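Local coordinates for aluminum resistance protein (Clostridium novyi, PDB 3I16), which probably acts as a pyridoxal-5'-phosphate-dependent carbon-sulfur lyase of the methionine gamma-lyase family, apparently involved in aluminium resistance, at residues Y23-N28 and M315-F320; T101-A106 and G255-T260; E223-K228 and S331-S336. All coordinates share one frame; numbering follows the deposited sequence. Where two conformers were deposited one is given.

Contact 1: residues Y23-N28 and M315-F320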
loop_
_atom_site.group_PDB
_atom_site.type_symbol
_atom_site.label_atom_id
_atom_site.label_comp_id
_atom_site.label_asym_id
_atom_site.label_seq_id
_atom_site.Cartn_x
_atom_site.Cartn_y
_atom_site.Cartn_z
ATOM N N TYR B 23 -10.649 41.422 -2.519
ATOM C CA TYR B 23 -9.446 40.607 -2.369
ATOM C C TYR B 23 -8.161 41.447 -2.446
ATOM O O TYR B 23 -7.240 41.311 -1.595
ATOM C CB TYR B 23 -9.411 39.462 -3.401
ATOM C CG TYR B 23 -8.024 38.904 -3.600
ATOM C CD1 TYR B 23 -7.449 38.095 -2.643
ATOM C CD2 TYR B 23 -7.263 39.234 -4.740
ATOM C CE1 TYR B 23 -6.181 37.620 -2.783
ATOM C CE2 TYR B 23 -5.964 38.771 -4.876
ATOM C CZ TYR B 23 -5.439 37.953 -3.899
ATOM O OH TYR B 23 -4.170 37.461 -3.977
ATOM N N GLU B 24 -8.106 42.327 -3.439
ATOM C CA GLU B 24 -6.951 43.201 -3.645
ATOM C C GLU B 24 -6.714 44.063 -2.387
ATOM O O GLU B 24 -5.594 44.182 -1.891
ATOM C CB GLU B 24 -7.156 44.045 -4.919
ATOM C CG GLU B 24 -7.143 43.216 -6.250
ATOM C CD GLU B 24 -7.757 43.950 -7.453
ATOM O OE1 GLU B 24 -8.248 45.088 -7.277
ATOM O OE2 GLU B 24 -7.770 43.389 -8.578
ATOM N N THR B 25 -7.789 44.642 -1.855
ATOM C CA THR B 25 -7.724 45.489 -0.662
ATOM C C THR B 25 -7.257 44.680 0.539
ATOM O O THR B 25 -6.370 45.114 1.275
ATOM C CB THR B 25 -9.109 46.091 -0.371
ATOM O OG1 THR B 25 -9.586 46.738 -1.559
ATOM C CG2 THR B 25 -9.072 47.079 0.791
ATOM N N ALA B 26 -7.861 43.506 0.733
ATOM C CA ALA B 26 -7.502 42.606 1.829
ATOM C C ALA B 26 -6.033 42.210 1.794
ATOM O O ALA B 26 -5.384 42.203 2.833
ATOM C CB ALA B 26 -8.387 41.320 1.813
HETATM N N MSE B 27 -5.525 41.864 0.616
HETATM C CA MSE B 27 -4.115 41.452 0.479
HETATM C C MSE B 27 -3.195 42.585 0.854
HETATM O O MSE B 27 -2.210 42.367 1.546
HETATM C CB MSE B 27 -3.785 41.044 -0.944
HETATM C CG MSE B 27 -4.270 39.725 -1.295
HETATM SE SE MSE B 27 -3.209 38.371 -0.375
HETATM C CE MSE B 27 -1.642 38.363 -1.397
ATOM N N ASN B 28 -3.505 43.788 0.380
ATOM C CA ASN B 28 -2.717 44.950 0.733
ATOM C C ASN B 28 -2.703 45.114 2.275
ATOM O O ASN B 28 -1.633 45.273 2.873
ATOM C CB ASN B 28 -3.275 46.235 0.074
ATOM C CG ASN B 28 -3.120 46.272 -1.470
ATOM O OD1 ASN B 28 -2.273 45.600 -2.040
ATOM N ND2 ASN B 28 -3.938 47.108 -2.133
HETATM N N MSE B 315 -13.664 39.011 4.500
HETATM C CA MSE B 315 -15.063 38.891 4.985
HETATM C C MSE B 315 -15.431 40.095 5.830
HETATM O O MSE B 315 -16.580 40.605 5.767
HETATM C CB MSE B 315 -15.249 37.575 5.776
HETATM C CG MSE B 315 -14.955 36.323 4.981
HETATM SE SE MSE B 315 -16.075 36.134 3.443
HETATM C CE MSE B 315 -17.696 35.763 4.361
ATOM N N GLU B 316 -14.464 40.582 6.613
ATOM C CA GLU B 316 -14.688 41.796 7.415
ATOM C C GLU B 316 -15.001 42.976 6.485
ATOM O O GLU B 316 -15.971 43.728 6.711
ATOM C CB GLU B 316 -13.452 42.134 8.277
ATOM C CG GLU B 316 -13.656 43.298 9.187
ATOM C CD GLU B 316 -12.392 43.793 9.880
ATOM O OE1 GLU B 316 -11.268 43.266 9.659
ATOM O OE2 GLU B 316 -12.551 44.753 10.650
ATOM N N LEU B 317 -14.181 43.142 5.443
ATOM C CA LEU B 317 -14.384 44.225 4.462
ATOM C C LEU B 317 -15.722 44.074 3.753
ATOM O O LEU B 317 -16.410 45.081 3.508
ATOM C CB LEU B 317 -13.241 44.291 3.446
ATOM C CG LEU B 317 -11.883 44.779 4.005
ATOM C CD1 LEU B 317 -10.771 44.665 2.985
ATOM C CD2 LEU B 317 -12.006 46.197 4.461
ATOM N N ALA B 318 -16.108 42.826 3.491
ATOM C CA ALA B 318 -17.392 42.486 2.842
ATOM C C ALA B 318 -18.585 42.851 3.724
ATOM O O ALA B 318 -19.671 43.105 3.209
ATOM C CB ALA B 318 -17.436 40.999 2.461
ATOM N N GLY B 319 -18.374 42.912 5.039
ATOM C CA GLY B 319 -19.413 43.339 5.975
ATOM C C GLY B 319 -19.835 42.330 7.035
ATOM O O GLY B 319 -20.792 42.572 7.744
ATOM N N PHE B 320 -19.120 41.219 7.154
ATOM C CA PHE B 320 -19.443 40.195 8.137
ATOM C C PHE B 320 -18.573 40.311 9.390
ATOM O O PHE B 320 -17.418 40.735 9.304
ATOM C CB PHE B 320 -19.210 38.817 7.513
ATOM C CG PHE B 320 -19.979 38.603 6.253
ATOM C CD1 PHE B 320 -21.346 38.365 6.297
ATOM C CD2 PHE B 320 -19.352 38.670 5.014
ATOM C CE1 PHE B 320 -22.068 38.199 5.116
ATOM C CE2 PHE B 320 -20.059 38.478 3.840
ATOM C CZ PHE B 320 -21.419 38.248 3.888
#
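Where Leu317 meets Thr25 and Ala26 no ring, carboxylate or amide side chain takes part; the two rings of these segments, Tyr23 and Phe320, face other neighbours. Tyr23 packs on Leu310, Ile314, Lys415 and Leu419, while Phe320 sets its ring edge-to-face against Phe339. The contact itself is made by aliphatic groups. Leu317 sends a single branch across, and Leu317 CD1 touches Thr25 CG2 at 3.7 Å, the two side chains passing at a slant. Leu317 CD1 also lies 3.9 Å from Ala26 N, with Ala26 CB a little farther off, so one methyl touches two successive residues of helix 17-54. Thr25 divides its side chain between two tasks. With CG2 anti to the backbone N and OG1 anti to the carbonyl carbon (chi1 -53°), the methyl turns to Leu317 while the hydroxyl bonds to Lys21 O one turn earlier in its own helix. Helix 287-318 is near its end here: Gly319, at phi 120°, leaves the helical conformation in a Schellman motif, with Phe320 N bonded to Met315 O at 3.0 Å. No hydrogen bond or salt bridge crosses between the segments. The attachment of helix 17-54 to the end of helix 287-318 therefore rests at this point on van der Waals and hydrophobic packing, partly buried and far from the cofactor.

Contact 2: residues T101-A106 and G255-T260. With PLP (pyridoxal-5'-phosphate), chain J.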
loop_
_atom_site.group_PDB
_atom_site.type_symbol
_atom_site.label_atom_id
_atom_site.label_comp_id
_atom_site.label_asym_id
_atom_site.label_seq_id
_atom_site.Cartn_x
_atom_site.Cartn_y
_atom_site.Cartn_z
ATOM N N THR B 101 -10.355 12.711 18.406
ATOM C CA THR B 101 -11.121 12.357 19.602
ATOM C C THR B 101 -10.595 11.048 20.211
ATOM O O THR B 101 -10.524 10.900 21.432
ATOM C CB THR B 101 -12.619 12.244 19.250
ATOM O OG1 THR B 101 -13.041 13.465 18.628
ATOM C CG2 THR B 101 -13.476 11.965 20.473
ATOM N N HIS B 102 -10.218 10.100 19.355
ATOM C CA HIS B 102 -9.672 8.834 19.819
ATOM C C HIS B 102 -8.395 9.082 20.621
ATOM O O HIS B 102 -8.280 8.590 21.743
ATOM C CB HIS B 102 -9.450 7.880 18.643
ATOM C CG HIS B 102 -9.059 6.492 19.036
ATOM N ND1 HIS B 102 -8.660 5.552 18.105
ATOM C CD2 HIS B 102 -8.937 5.899 20.249
ATOM C CE1 HIS B 102 -8.371 4.423 18.729
ATOM N NE2 HIS B 102 -8.530 4.610 20.030
ATOM N N ALA B 103 -7.479 9.889 20.086
ATOM C CA ALA B 103 -6.234 10.208 20.783
ATOM C C ALA B 103 -6.493 10.897 22.133
ATOM O O ALA B 103 -5.883 10.547 23.130
ATOM C CB ALA B 103 -5.331 11.085 19.912
ATOM N N LEU B 104 -7.408 11.864 22.165
ATOM C CA LEU B 104 -7.738 12.575 23.403
ATOM C C LEU B 104 -8.366 11.643 24.432
ATOM O O LEU B 104 -7.988 11.641 25.606
ATOM C CB LEU B 104 -8.687 13.731 23.103
ATOM C CG LEU B 104 -8.101 14.827 22.202
ATOM C CD1 LEU B 104 -9.215 15.579 21.531
ATOM C CD2 LEU B 104 -7.215 15.765 22.981
ATOM N N GLY B 105 -9.311 10.832 23.977
ATOM C CA GLY B 105 -9.955 9.874 24.840
ATOM C C GLY B 105 -8.981 8.847 25.399
ATOM O O GLY B 105 -9.086 8.479 26.563
ATOM N N ALA B 106 -8.054 8.367 24.573
ATOM C CA ALA B 106 -7.054 7.423 25.034
ATOM C C ALA B 106 -6.206 8.072 26.147
ATOM O O ALA B 106 -5.866 7.397 27.120
ATOM C CB ALA B 106 -6.182 6.935 23.893
ATOM N N GLY B 255 -3.136 9.574 14.900
ATOM C CA GLY B 255 -3.013 10.570 15.937
ATOM C C GLY B 255 -1.670 10.523 16.627
ATOM O O GLY B 255 -0.862 9.601 16.430
ATOM N N TYR B 256 -1.412 11.552 17.419
ATOM C CA TYR B 256 -0.194 11.568 18.192
ATOM C C TYR B 256 -0.483 12.067 19.593
ATOM O O TYR B 256 -1.495 12.731 19.846
ATOM C CB TYR B 256 0.869 12.489 17.568
ATOM C CG TYR B 256 0.565 13.965 17.783
ATOM C CD1 TYR B 256 -0.324 14.640 16.945
ATOM C CD2 TYR B 256 1.144 14.678 18.825
ATOM C CE1 TYR B 256 -0.614 15.980 17.130
ATOM C CE2 TYR B 256 0.845 16.049 19.020
ATOM C CZ TYR B 256 -0.038 16.680 18.165
ATOM O OH TYR B 256 -0.354 18.029 18.342
ATOM N N LEU B 257 0.416 11.691 20.489
ATOM C CA LEU B 257 0.497 12.277 21.808
ATOM C C LEU B 257 1.974 12.457 22.093
ATOM O O LEU B 257 2.803 11.720 21.562
ATOM C CB LEU B 257 -0.144 11.447 22.905
ATOM C CG LEU B 257 -1.648 11.231 22.810
ATOM C CD1 LEU B 257 -1.892 9.919 22.088
ATOM C CD2 LEU B 257 -2.281 11.216 24.216
ATOM N N ALA B 258 2.297 13.455 22.903
ATOM C CA ALA B 258 3.677 13.700 23.272
ATOM C C ALA B 258 3.646 14.111 24.731
ATOM O O ALA B 258 2.714 14.821 25.169
ATOM C CB ALA B 258 4.280 14.790 22.391
ATOM N N GLY B 259 4.630 13.657 25.505
ATOM C CA GLY B 259 4.638 13.990 26.910
ATOM C C GLY B 259 5.544 13.126 27.752
ATOM O O GLY B 259 6.468 12.519 27.247
ATOM N N THR B 260 5.264 13.073 29.040
ATOM C CA THR B 260 6.060 12.265 29.941
ATOM C C THR B 260 5.928 10.797 29.591
ATOM O O THR B 260 4.891 10.351 29.076
ATOM C CB THR B 260 5.692 12.484 31.418
ATOM O OG1 THR B 260 4.386 11.968 31.699
ATOM C CG2 THR B 260 5.766 13.952 31.765
HETATM N N1 PLP J . -10.375 18.994 19.794
HETATM C C2 PLP J . -10.523 20.123 19.045
HETATM C C2A PLP J . -10.519 21.464 19.711
HETATM C C3 PLP J . -10.667 19.993 17.665
HETATM O O3 PLP J . -10.804 21.130 16.908
HETATM C C4 PLP J . -10.672 18.727 17.061
HETATM C C5 PLP J . -10.525 17.585 17.841
HETATM C C6 PLP J . -10.364 17.744 19.202
HETATM C C5A PLP J . -10.484 16.178 17.274
HETATM O O4P PLP J . -11.464 15.966 16.312
HETATM P P PLP J . -11.564 14.656 15.338
HETATM O O1P PLP J . -10.270 14.298 14.623
HETATM O O2P PLP J . -12.552 15.112 14.291
HETATM O O3P PLP J . -12.030 13.468 16.165
#
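Ala103 and Gly255 bring helix 100-111 and strand 255-259 unusually near, with Ala103 CA and Gly255 CA 5.8 Å apart, a spacing allowed by a glycine on the strand and a single methyl on the helix. Beyond that pair the methyl sits over the strand, Ala103 CB being 4.2 Å from the carbonyl O of Tyr256. Leu257 then rises alongside: Leu257 CD2 comes to 3.8 Å from Ala103 O, and Leu257 CD1 lies 4.2 Å from Ala103 CB, so both branches lean on the same helical residue. Its chi2 of 94° is off the staggered positions, with both methyls on the Ala103 side. No hydrogen bond joins helix and strand; the contact is buried and made by van der Waals packing of aliphatic groups, partly against carbonyl oxygens.

The first turn of the helix also meets the cofactor. Thr101 holds one phosphate oxygen of PLP twice, Thr101 N donating to O3P at 2.9 Å (162° at the hydrogen) and Thr101 OG1 donating to O3P at 2.7 Å. These two bonds place the phosphate at the start of the helix, whose dipole would favour the negative charge, as in other fold-type I PLP enzymes. The hydroxyl also bonds to Thr128 OG1, and Gly100 N is a further donor to PLP. Leu104 CD1 touches PLP C6 at 3.4 Å. Strand 255-259 runs antiparallel between strands 90-94 and 237-241, Leu257 reaches Ile264 and Thr267 of helix 261-271, and helix 100-111 packs on this sheet with Leu104 against Ala239.

Contact 3: residues E223-K228 and S331-S336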
loop_
_atom_site.group_PDB
_atom_site.type_symbol
_atom_site.label_atom_id
_atom_site.label_comp_id
_atom_site.label_asym_id
_atom_site.label_seq_id
_atom_site.Cartn_x
_atom_site.Cartn_y
_atom_site.Cartn_z
ATOM N N GLU B 223 -0.561 23.154 16.141
ATOM C CA GLU B 223 0.805 22.740 15.855
ATOM C C GLU B 223 1.476 23.708 14.890
ATOM O O GLU B 223 0.887 24.112 13.883
ATOM C CB GLU B 223 0.873 21.318 15.283
ATOM C CG GLU B 223 0.220 20.245 16.132
ATOM C CD GLU B 223 -1.253 20.014 15.858
ATOM O OE1 GLU B 223 -1.876 20.776 15.083
ATOM O OE2 GLU B 223 -1.804 19.080 16.477
ATOM N N PHE B 224 2.683 24.126 15.252
ATOM C CA PHE B 224 3.498 25.058 14.464
ATOM C C PHE B 224 2.951 26.504 14.288
ATOM O O PHE B 224 3.434 27.260 13.445
ATOM C CB PHE B 224 3.887 24.414 13.140
ATOM C CG PHE B 224 4.518 23.047 13.315
ATOM C CD1 PHE B 224 5.699 22.910 14.010
ATOM C CD2 PHE B 224 3.909 21.919 12.817
ATOM C CE1 PHE B 224 6.272 21.660 14.192
ATOM C CE2 PHE B 224 4.472 20.663 13.005
ATOM C CZ PHE B 224 5.657 20.536 13.688
HETATM N N MSE B 225 2.012 26.907 15.135
HETATM C CA MSE B 225 1.517 28.285 15.121
HETATM C C MSE B 225 2.514 29.221 15.796
HETATM O O MSE B 225 2.521 30.436 15.534
HETATM C CB MSE B 225 0.175 28.395 15.831
HETATM C CG MSE B 225 -0.971 27.669 15.183
HETATM SE SE MSE B 225 -1.501 28.370 13.447
HETATM C CE MSE B 225 -0.282 27.367 12.348
ATOM N N ASP B 226 3.336 28.661 16.679
ATOM C CA ASP B 226 4.308 29.433 17.418
ATOM C C ASP B 226 5.574 28.600 17.390
ATOM O O ASP B 226 5.561 27.470 16.903
ATOM C CB ASP B 226 3.801 29.666 18.858
ATOM C CG ASP B 226 4.629 30.677 19.628
ATOM O OD1 ASP B 226 4.731 31.829 19.191
ATOM O OD2 ASP B 226 5.201 30.307 20.660
ATOM N N THR B 227 6.673 29.167 17.875
ATOM C CA THR B 227 7.934 28.461 17.940
ATOM C C THR B 227 7.930 27.500 19.135
ATOM O O THR B 227 8.771 26.597 19.198
ATOM C CB THR B 227 9.134 29.413 18.055
ATOM O OG1 THR B 227 8.962 30.233 19.206
ATOM C CG2 THR B 227 9.231 30.303 16.831
ATOM N N LYS B 228 7.011 27.717 20.075
ATOM C CA LYS B 228 6.818 26.819 21.212
ATOM C C LYS B 228 5.512 26.032 21.090
ATOM O O LYS B 228 4.569 26.450 20.416
ATOM C CB LYS B 228 6.768 27.609 22.527
ATOM C CG LYS B 228 8.071 28.265 22.926
ATOM C CD LYS B 228 8.011 28.776 24.361
ATOM C CE LYS B 228 9.372 29.240 24.831
ATOM N NZ LYS B 228 9.892 30.297 23.946
ATOM N N SER B 331 -3.527 31.150 17.698
ATOM C CA SER B 331 -2.998 29.910 18.284
ATOM C C SER B 331 -3.576 28.678 17.599
ATOM O O SER B 331 -3.351 27.551 18.048
ATOM C CB SER B 331 -3.245 29.865 19.789
ATOM O OG SER B 331 -2.244 29.074 20.444
ATOM N N ASP B 332 -4.300 28.891 16.499
ATOM C CA ASP B 332 -4.811 27.796 15.660
ATOM C C ASP B 332 -5.082 28.327 14.241
ATOM O O ASP B 332 -4.974 29.534 13.983
ATOM C CB ASP B 332 -6.025 27.085 16.291
ATOM C CG ASP B 332 -7.313 27.902 16.233
ATOM O OD1 ASP B 332 -7.439 28.821 15.397
ATOM O OD2 ASP B 332 -8.233 27.608 17.023
ATOM N N ILE B 333 -5.450 27.443 13.327
ATOM C CA ILE B 333 -5.676 27.840 11.936
ATOM C C ILE B 333 -7.123 28.176 11.592
ATOM O O ILE B 333 -7.442 28.398 10.428
ATOM C CB ILE B 333 -5.155 26.753 10.933
ATOM C CG1 ILE B 333 -5.923 25.428 11.059
ATOM C CG2 ILE B 333 -3.651 26.542 11.119
ATOM C CD1 ILE B 333 -5.724 24.484 9.867
ATOM N N ILE B 334 -8.001 28.223 12.582
ATOM C CA ILE B 334 -9.420 28.362 12.286
ATOM C C ILE B 334 -9.851 29.823 12.180
ATOM O O ILE B 334 -9.362 30.646 12.946
ATOM C CB ILE B 334 -10.286 27.633 13.341
ATOM C CG1 ILE B 334 -9.928 26.148 13.379
ATOM C CG2 ILE B 334 -11.772 27.781 13.013
ATOM C CD1 ILE B 334 -10.729 25.355 14.396
ATOM N N GLN B 335 -10.706 30.131 11.197
ATOM C CA GLN B 335 -11.293 31.449 11.044
ATOM C C GLN B 335 -12.799 31.318 11.124
ATOM O O GLN B 335 -13.368 30.543 10.353
ATOM C CB GLN B 335 -10.929 32.078 9.695
ATOM C CG GLN B 335 -11.518 33.457 9.527
ATOM C CD GLN B 335 -11.051 34.395 10.625
ATOM O OE1 GLN B 335 -9.862 34.435 10.937
ATOM N NE2 GLN B 335 -11.980 35.170 11.203
ATOM N N SER B 336 -13.443 32.084 12.014
ATOM C CA SER B 336 -14.892 32.053 12.199
ATOM C C SER B 336 -15.527 33.276 11.542
ATOM O O SER B 336 -14.948 34.370 11.618
ATOM C CB SER B 336 -15.247 32.051 13.697
ATOM O OG SER B 336 -14.516 31.060 14.416
#
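This is a buried loop-to-loop packing contact, close to the middle of the subunit, in which the selenomethionine Met225 is laid against the backbone that leads into strand 335-338. Its chain is bent at chi2 and chi3 (-66° and 87°), which folds the selenium end along the opposing chain. Met225 CG rests on the carbonyl group of Ser331, and SE lies against the carbonyl carbon of Asp332. Met225 SE also meets Ile333 CG2 at 3.7 Å. The terminal methyl CE touches that same CG2, the two side chains crossing at about a right angle. The apolar side chain thus covers peptide groups as well as a methyl, and no hydrogen bond passes between the segments.

Asp332 closes an Asx turn in the facing loop. Asp332 OD1 accepts from Ile334 N at 2.9 Å, the N-H coming from above the carboxylate plane, while OD2 bonds to Ser185 OG, a residue of the cofactor pocket. The nearest atoms of the Asp332 side chain and the cofactor are about 7 Å apart, so it belongs to the surroundings of the active site. Asp226 forms a second Asx turn, with Lys228 N bonded to OD2. Segment 223-228 follows strand 214-218 of the large mixed sheet, Met225 packs on Leu305 of helix 287-318, and Ile333 touches Tyr221 and, on strand 402-406, Gln406.

From the N terminus, helix 17-54 opens contact 1 at 23-28, then 101-106 opens contact 2 and 223-228 opens contact 3. Contact 2 opens after contact 1 and closes before it, at 255-260, so its loop lies wholly within that of contact 1, which closes at 315-320. Contact 3 closes last, at 331-336, crossing both others. Contact 2 fastens a cofactor-binding helix to the mixed sheet, contact 3 joins the region after that sheet's strand 214-218 to the loop leading into strand 335-338 of the antiparallel sheet, and contact 1 ties helix 17-54 to the end of helix 287-318. Contacts 2 and 3 meet through a probable hydrogen bond, Tyr256 OH to Glu223 OE2 at 2.6 Å.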